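Local coordinates for serine hydrolase CCSP0084 (Cycloclasticus sp. P1, PDB 4I3F), which probably hydrolyses esters and the meta-cleavage products of aromatic hydrocarbon breakdown, acting as a serine hydrolase of the alpha/beta hydrolase fold, at residues Leu212-Glu215 / Ala216-Gly220; Arg249-Phe252 / Phe253-Leu256; Lys287-Asn290 / Asn291-Leu295. All blocks are in the same frame, centred on the assembly; numbering follows the deposited sequence.

Contact 1 (Leu212-Glu215 / Ala216-Gly220)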
loop_
_atom_site.group_PDB
_atom_site.type_symbol
_atom_site.label_atom_id
_atom_site.label_comp_id
_atom_site.label_asym_id
_atom_site.label_seq_id
_atom_site.Cartn_x
_atom_site.Cartn_y
_atom_site.Cartn_z
ATOM N N LEU A 212 -18.119 -6.291 1.201
ATOM C CA LEU A 212 -18.506 -6.285 2.610
ATOM C C LEU A 212 -17.347 -5.925 3.532
ATOM O O LEU A 212 -17.518 -5.168 4.483
ATOM C CB LEU A 212 -19.090 -7.637 3.011
ATOM C CG LEU A 212 -20.476 -7.904 2.424
ATOM C CD1 LEU A 212 -20.886 -9.351 2.625
ATOM C CD2 LEU A 212 -21.493 -6.978 3.060
ATOM N N GLN A 213 -16.167 -6.467 3.261
ATOM C CA GLN A 213 -15.044 -6.194 4.140
ATOM C C GLN A 213 -14.455 -4.790 3.926
ATOM O O GLN A 213 -13.993 -4.167 4.876
ATOM C CB GLN A 213 -14.012 -7.322 4.054
ATOM C CG GLN A 213 -14.678 -8.684 4.277
ATOM C CD GLN A 213 -13.731 -9.755 4.784
ATOM O OE1 GLN A 213 -12.530 -9.530 4.914
ATOM N NE2 GLN A 213 -14.279 -10.934 5.071
ATOM N N PHE A 214 -14.509 -4.270 2.698
ATOM C CA PHE A 214 -14.043 -2.904 2.441
ATOM C C PHE A 214 -14.934 -1.916 3.189
ATOM O O PHE A 214 -14.450 -0.941 3.769
ATOM C CB PHE A 214 -14.071 -2.600 0.934
ATOM C CG PHE A 214 -13.443 -1.275 0.558
ATOM C CD1 PHE A 214 -12.095 -1.201 0.242
ATOM C CD2 PHE A 214 -14.204 -0.117 0.507
ATOM C CE1 PHE A 214 -11.513 0.014 -0.109
ATOM C CE2 PHE A 214 -13.631 1.100 0.166
ATOM C CZ PHE A 214 -12.291 1.167 -0.143
ATOM N N GLU A 215 -16.239 -2.164 3.168
ATOM C CA GLU A 215 -17.182 -1.316 3.891
ATOM C C GLU A 215 -16.894 -1.321 5.390
ATOM O O GLU A 215 -17.066 -0.311 6.072
ATOM C CB GLU A 215 -18.624 -1.771 3.635
ATOM C CG GLU A 215 -19.094 -1.568 2.197
ATOM C CD GLU A 215 -20.511 -2.081 1.967
ATOM O OE1 GLU A 215 -21.267 -1.420 1.231
ATOM O OE2 GLU A 215 -20.866 -3.149 2.511
ATOM N N ALA A 216 -16.449 -2.465 5.897
ATOM C CA ALA A 216 -16.192 -2.612 7.323
ATOM C C ALA A 216 -14.909 -1.902 7.763
ATOM O O ALA A 216 -14.812 -1.448 8.909
ATOM C CB ALA A 216 -16.156 -4.083 7.706
ATOM N N MET A 217 -13.934 -1.812 6.858
ATOM C CA MET A 217 -12.651 -1.176 7.157
ATOM C C MET A 217 -12.771 0.297 7.467
ATOM O O MET A 217 -12.017 0.828 8.287
ATOM C CB MET A 217 -11.727 -1.263 5.958
ATOM C CG MET A 217 -11.290 -2.629 5.619
ATOM S SD MET A 217 -10.506 -2.602 4.008
ATOM C CE MET A 217 -10.416 -4.379 3.771
ATOM N N PHE A 218 -13.680 0.967 6.767
ATOM C CA PHE A 218 -13.789 2.410 6.871
ATOM C C PHE A 218 -15.199 2.807 7.276
ATOM O O PHE A 218 -15.694 3.864 6.886
ATOM C CB PHE A 218 -13.354 3.066 5.555
ATOM C CG PHE A 218 -11.999 2.599 5.077
ATOM C CD1 PHE A 218 -10.855 2.935 5.786
ATOM C CD2 PHE A 218 -11.881 1.792 3.954
ATOM C CE1 PHE A 218 -9.606 2.496 5.374
ATOM C CE2 PHE A 218 -10.633 1.353 3.523
ATOM C CZ PHE A 218 -9.495 1.705 4.238
ATOM N N SER A 219 -15.815 1.956 8.093
ATOM C CA SER A 219 -17.190 2.146 8.554
ATOM C C SER A 219 -17.369 3.400 9.414
ATOM O O SER A 219 -18.478 3.920 9.542
ATOM C CB SER A 219 -17.665 0.918 9.335
ATOM O OG SER A 219 -16.847 0.685 10.465
ATOM N N GLY A 220 -16.280 3.886 9.997
ATOM C CA GLY A 220 -16.346 5.077 10.824
ATOM C C GLY A 220 -16.318 6.345 9.995
ATOM O O GLY A 220 -16.472 7.446 10.526
#
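The last turn of helix 208-217 is held by Ala-216 N bonding to Leu-212 O at 3.2 Å and by Met-217 N bonding to Gln-213 O at 3.1 Å. Both N-H groups also make weak bonds one residue closer in the chain, to Gln-213 O and Phe-214 O. The N-H...O angles of the two main bonds are 137° and 139°, so neither is straight. Phe-218 is the first residue to leave helical backbone angles.

Its ring folds back toward the helix. CG of Phe-218 is anti to its carbonyl carbon (chi1 -52°), which turns the ring toward Phe-214. The two rings form a T-shaped pair with centroids 5.4 Å apart. CE2, on the edge of Phe-218, lies over one face of Phe-214, 4.0 Å from Phe-214 CE1 and toward the rim of that ring.

Helix 208-217 belongs to the helical insertion between strands 142-148 and 243-248, the usual place of the lid in alpha/beta hydrolases. Here the Phe-218 ring also stacks with Trp-165, on another helix of that insertion.

Met-217 makes an oblique Met-aromatic contact, with SD 5.2 Å from the centroid of the Phe-214 ring. Its CG lies 3.2 Å from Gln-213 O. The Met-217 side chain also packs on Trp-99 and Trp-103 of helix 96-113. The Gln-213 amide turns away from this turn, and its OE1 accepts from His-89 N.

Contact 2 (Arg249-Phe252 / Phe253-Leu256)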
loop_
_atom_site.group_PDB
_atom_site.type_symbol
_atom_site.label_atom_id
_atom_site.label_comp_id
_atom_site.label_asym_id
_atom_site.label_seq_id
_atom_site.Cartn_x
_atom_site.Cartn_y
_atom_site.Cartn_z
ATOM N N ARG A 249 3.460 14.952 -6.441
ATOM C CA ARG A 249 3.165 16.350 -6.147
ATOM C C ARG A 249 1.671 16.620 -6.275
ATOM O O ARG A 249 1.080 17.301 -5.429
ATOM C CB ARG A 249 3.965 17.283 -7.061
ATOM C CG ARG A 249 3.804 18.760 -6.724
ATOM C CD ARG A 249 4.652 19.645 -7.638
ATOM N NE ARG A 249 4.230 19.538 -9.037
ATOM C CZ ARG A 249 4.909 20.034 -10.067
ATOM N NH1 ARG A 249 6.039 20.691 -9.863
ATOM N NH2 ARG A 249 4.456 19.881 -11.309
ATOM N N GLU A 250 1.059 16.061 -7.317
ATOM C CA GLU A 250 -0.366 16.284 -7.586
ATOM C C GLU A 250 -1.299 15.208 -7.022
ATOM O O GLU A 250 -2.423 15.062 -7.501
ATOM C CB GLU A 250 -0.599 16.407 -9.102
ATOM C CG GLU A 250 0.040 17.635 -9.761
ATOM C CD GLU A 250 1.503 17.449 -10.133
ATOM O OE1 GLU A 250 2.076 16.381 -9.867
ATOM O OE2 GLU A 250 2.077 18.389 -10.722
ATOM N N ASP A 251 -0.853 14.469 -6.009
ATOM C CA ASP A 251 -1.668 13.396 -5.424
ATOM C C ASP A 251 -3.060 13.906 -5.054
ATOM O O ASP A 251 -3.192 14.866 -4.284
ATOM C CB ASP A 251 -0.953 12.834 -4.185
ATOM C CG ASP A 251 -1.492 11.491 -3.735
ATOM O OD1 ASP A 251 -2.718 11.243 -3.788
ATOM O OD2 ASP A 251 -0.675 10.674 -3.278
ATOM N N PHE A 252 -4.090 13.273 -5.628
ATOM C CA PHE A 252 -5.484 13.677 -5.453
ATOM C C PHE A 252 -6.127 13.021 -4.225
ATOM O O PHE A 252 -7.254 13.364 -3.862
ATOM C CB PHE A 252 -6.263 13.302 -6.732
ATOM C CG PHE A 252 -7.704 13.779 -6.774
ATOM C CD1 PHE A 252 -8.012 15.119 -6.975
ATOM C CD2 PHE A 252 -8.747 12.864 -6.684
ATOM C CE1 PHE A 252 -9.341 15.545 -7.049
ATOM C CE2 PHE A 252 -10.079 13.278 -6.754
ATOM C CZ PHE A 252 -10.373 14.622 -6.939
ATOM N N PHE A 253 -5.415 12.088 -3.597
ATOM C CA PHE A 253 -5.963 11.291 -2.497
ATOM C C PHE A 253 -5.286 11.616 -1.161
ATOM O O PHE A 253 -5.959 11.879 -0.158
ATOM C CB PHE A 253 -5.832 9.784 -2.822
ATOM C CG PHE A 253 -6.698 9.340 -3.977
ATOM C CD1 PHE A 253 -7.888 8.674 -3.746
ATOM C CD2 PHE A 253 -6.331 9.621 -5.293
ATOM C CE1 PHE A 253 -8.705 8.273 -4.806
ATOM C CE2 PHE A 253 -7.140 9.234 -6.361
ATOM C CZ PHE A 253 -8.326 8.558 -6.120
ATOM N N ILE A 254 -3.959 11.576 -1.148
ATOM C CA ILE A 254 -3.186 11.875 0.056
ATOM C C ILE A 254 -2.415 13.164 -0.206
ATOM O O ILE A 254 -1.643 13.229 -1.144
ATOM C CB ILE A 254 -2.163 10.760 0.371
ATOM C CG1 ILE A 254 -2.806 9.379 0.288
ATOM C CG2 ILE A 254 -1.526 11.000 1.758
ATOM C CD1 ILE A 254 -3.995 9.198 1.235
ATOM N N PRO A 255 -2.625 14.198 0.622
ATOM C CA PRO A 255 -1.990 15.499 0.367
ATOM C C PRO A 255 -0.472 15.406 0.456
ATOM O O PRO A 255 0.056 14.649 1.269
ATOM C CB PRO A 255 -2.537 16.380 1.491
ATOM C CG PRO A 255 -3.780 15.695 1.962
ATOM C CD PRO A 255 -3.508 14.229 1.800
ATOM N N LEU A 256 0.221 16.154 -0.395
ATOM C CA LEU A 256 1.679 16.171 -0.392
ATOM C C LEU A 256 2.209 16.590 0.971
ATOM O O LEU A 256 3.286 16.147 1.380
ATOM C CB LEU A 256 2.176 17.156 -1.458
ATOM C CG LEU A 256 3.678 17.431 -1.555
ATOM C CD1 LEU A 256 4.416 16.155 -1.887
ATOM C CD2 LEU A 256 3.931 18.488 -2.621
HETATM O O HOH W 1 -1.040 16.624 -3.333
#
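Asp-251 OD1 accepts two backbone N-H groups, from Phe-253 N at 2.8 Å and from Ile-254 N at 2.9 Å. The bond from Phe-253 N closes an Asx turn, in the loop between strand 243-248 and helix 257-265 of the alpha/beta hydrolase fold, and Ile-254 N adds a second bond. Phe-253 N comes nearly end-on to the C-O bond. Ile-254 N comes from well above the carboxylate plane, 66° out of it. The two bonds limit rotation of the carboxylate and leave OD2 to accept from His-279 ND1. That pairing is consistent with the acid and histidine of the catalytic triad. Asp-251 CG stands anti to its own amide nitrogen (chi1 -164°), which swings OD1 toward both N-H groups.

Phe-252 and Phe-253 form an edge-to-face pair. The Phe-252 edge points to the Phe-253 face, and the planes stand at 80°. Phe-252 CD2 lies 4.0 Å from Phe-253 CE2. Lys-182 makes a cation-pi contact with Phe-252, and Phe-183 stacks on Phe-253, so the loop packs against the helical insertion.

A water bridges the mouth of the loop. It donates to Arg-249 O and Asp-251 O and accepts from Leu-256 N. Leu-256 CD2 touches Arg-249 CG at 4.1 Å. Arg-249 grips Glu-250 in a side-on salt bridge, NE at 3.0 Å and NH2 at 2.9 Å both donating to Glu-250 OE2.

Contact 3 (Lys287-Asn290 / Asn291-Leu295)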
loop_
_atom_site.group_PDB
_atom_site.type_symbol
_atom_site.label_atom_id
_atom_site.label_comp_id
_atom_site.label_asym_id
_atom_site.label_seq_id
_atom_site.Cartn_x
_atom_site.Cartn_y
_atom_site.Cartn_z
ATOM N N LYS A 287 9.354 3.370 -14.577
ATOM C CA LYS A 287 10.812 3.223 -14.612
ATOM C C LYS A 287 11.483 4.021 -13.500
ATOM O O LYS A 287 12.394 3.520 -12.828
ATOM C CB LYS A 287 11.403 3.582 -15.987
ATOM C CG LYS A 287 12.929 3.399 -16.050
ATOM C CD LYS A 287 13.454 3.256 -17.473
ATOM C CE LYS A 287 13.477 4.578 -18.220
ATOM N NZ LYS A 287 14.430 5.565 -17.611
ATOM N N ALA A 288 11.034 5.256 -13.297
ATOM C CA ALA A 288 11.647 6.120 -12.291
ATOM C C ALA A 288 11.427 5.580 -10.879
ATOM O O ALA A 288 12.359 5.538 -10.069
ATOM C CB ALA A 288 11.131 7.548 -12.414
ATOM N N PHE A 289 10.199 5.160 -10.592
ATOM C CA PHE A 289 9.884 4.637 -9.271
ATOM C C PHE A 289 10.633 3.331 -9.012
ATOM O O PHE A 289 11.222 3.150 -7.934
ATOM C CB PHE A 289 8.379 4.437 -9.108
ATOM C CG PHE A 289 8.005 3.794 -7.797
ATOM C CD1 PHE A 289 7.845 4.567 -6.651
ATOM C CD2 PHE A 289 7.854 2.415 -7.707
ATOM C CE1 PHE A 289 7.524 3.970 -5.431
ATOM C CE2 PHE A 289 7.538 1.813 -6.495
ATOM C CZ PHE A 289 7.369 2.595 -5.357
ATOM N N ASN A 290 10.589 2.420 -9.980
ATOM C CA ASN A 290 11.246 1.120 -9.858
ATOM C C ASN A 290 12.738 1.286 -9.608
ATOM O O ASN A 290 13.318 0.673 -8.705
ATOM C CB ASN A 290 11.013 0.288 -11.124
ATOM C CG ASN A 290 9.622 -0.311 -11.180
ATOM O OD1 ASN A 290 8.832 -0.161 -10.248
ATOM N ND2 ASN A 290 9.313 -0.980 -12.281
ATOM N N ASN A 291 13.367 2.134 -10.407
ATOM C CA ASN A 291 14.785 2.401 -10.200
ATOM C C ASN A 291 15.109 3.121 -8.894
ATOM O O ASN A 291 16.048 2.729 -8.205
ATOM C CB ASN A 291 15.394 3.090 -11.418
ATOM C CG ASN A 291 15.609 2.118 -12.571
ATOM O OD1 ASN A 291 16.552 1.332 -12.565
ATOM N ND2 ASN A 291 14.730 2.159 -13.553
ATOM N N LEU A 292 14.342 4.150 -8.527
ATOM C CA LEU A 292 14.594 4.845 -7.256
ATOM C C LEU A 292 14.493 3.887 -6.075
ATOM O O LEU A 292 15.349 3.891 -5.180
ATOM C CB LEU A 292 13.628 6.022 -7.072
ATOM C CG LEU A 292 13.906 6.893 -5.857
ATOM C CD1 LEU A 292 15.200 7.672 -6.055
ATOM C CD2 LEU A 292 12.741 7.838 -5.625
ATOM N N THR A 293 13.455 3.058 -6.096
ATOM C CA THR A 293 13.208 2.078 -5.040
ATOM C C THR A 293 14.327 1.048 -4.960
ATOM O O THR A 293 14.863 0.790 -3.870
ATOM C CB THR A 293 11.842 1.400 -5.260
ATOM O OG1 THR A 293 10.812 2.395 -5.147
ATOM C CG2 THR A 293 11.593 0.286 -4.234
ATOM N N LYS A 294 14.686 0.466 -6.103
ATOM C CA LYS A 294 15.749 -0.526 -6.148
ATOM C C LYS A 294 17.079 0.046 -5.682
ATOM O O LYS A 294 17.761 -0.546 -4.838
ATOM C CB LYS A 294 15.904 -1.099 -7.558
ATOM C CG LYS A 294 16.992 -2.162 -7.642
ATOM C CD LYS A 294 17.390 -2.473 -9.083
ATOM C CE LYS A 294 18.493 -3.522 -9.153
ATOM N NZ LYS A 294 19.856 -2.970 -8.918
ATOM N N LEU A 295 17.449 1.202 -6.229
ATOM C CA LEU A 295 18.722 1.814 -5.877
ATOM C C LEU A 295 18.758 2.206 -4.403
ATOM O O LEU A 295 19.825 2.178 -3.790
ATOM C CB LEU A 295 19.005 3.026 -6.771
ATOM C CG LEU A 295 19.150 2.712 -8.258
ATOM C CD1 LEU A 295 19.074 3.991 -9.072
ATOM C CD2 LEU A 295 20.435 1.956 -8.548
#
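Thr-293 OG1 sits over the centre of one face of the Phe-289 ring, 3.5 Å from Phe-289 CZ. The same hydroxyl donates to Phe-289 O at 2.9 Å, one turn back along helix 286-298. Thr-293 N reaches that carbonyl from the opposite face of its plane. Phe-289 O is therefore bonded twice by one residue. OG1 lies beside the backbone N of Thr-293 (chi1 -64°), and this places it within range of both carbonyl and ring.

Asn-291 makes the same kind of paired hydrogen bond, to Lys-287 O. Its backbone N donates at 3.0 Å, and its side-chain ND2 donates at 2.8 Å from the other face of the carbonyl plane. ND2 also lies 3.3 Å from Lys-287 CG, crossing the start of the lysine chain. Regular bonds from Leu-292 N to Ala-288 O and from Lys-294 N to Asn-290 O continue the helix.

This helix packs on the central sheet. Phe-289 touches Thr-246 of strand 243-248, and Leu-292 touches that strand and strand 269-274. Asn-290 packs on helix 66-70, and its ND2 makes a weak bond to Tyr-65 O just before that helix. Its OD1 lies in plane at the Phe-289 ring edge. Lys-294 NZ forms a salt bridge with Asp-298.

Because the Thr-293 hydroxyl proton goes to Phe-289 O, it is the oxygen that rests on the ring face. Thr-293 is buried, and the carbonyl gives its hydroxyl donor a partner.

How the contacts relate
The three contacts come in series along one chain. Contact 1 lies at the end of helix 208-217, in the helical insertion before strand 243-248. Contact 2 is the loop that follows this strand. Contact 3 is on helix 286-298, which packs on strands 243-248 and 269-274. Centres of contacts 1 and 2 are about 23 Å apart, and those of contacts 2 and 3 are about 20 Å apart. The centres of contacts 1 and 3 are about 33 Å apart, on opposite sides of the chain's centre. None touches another. Contact 2 comes between the other two along the chain, at the likely catalytic centre.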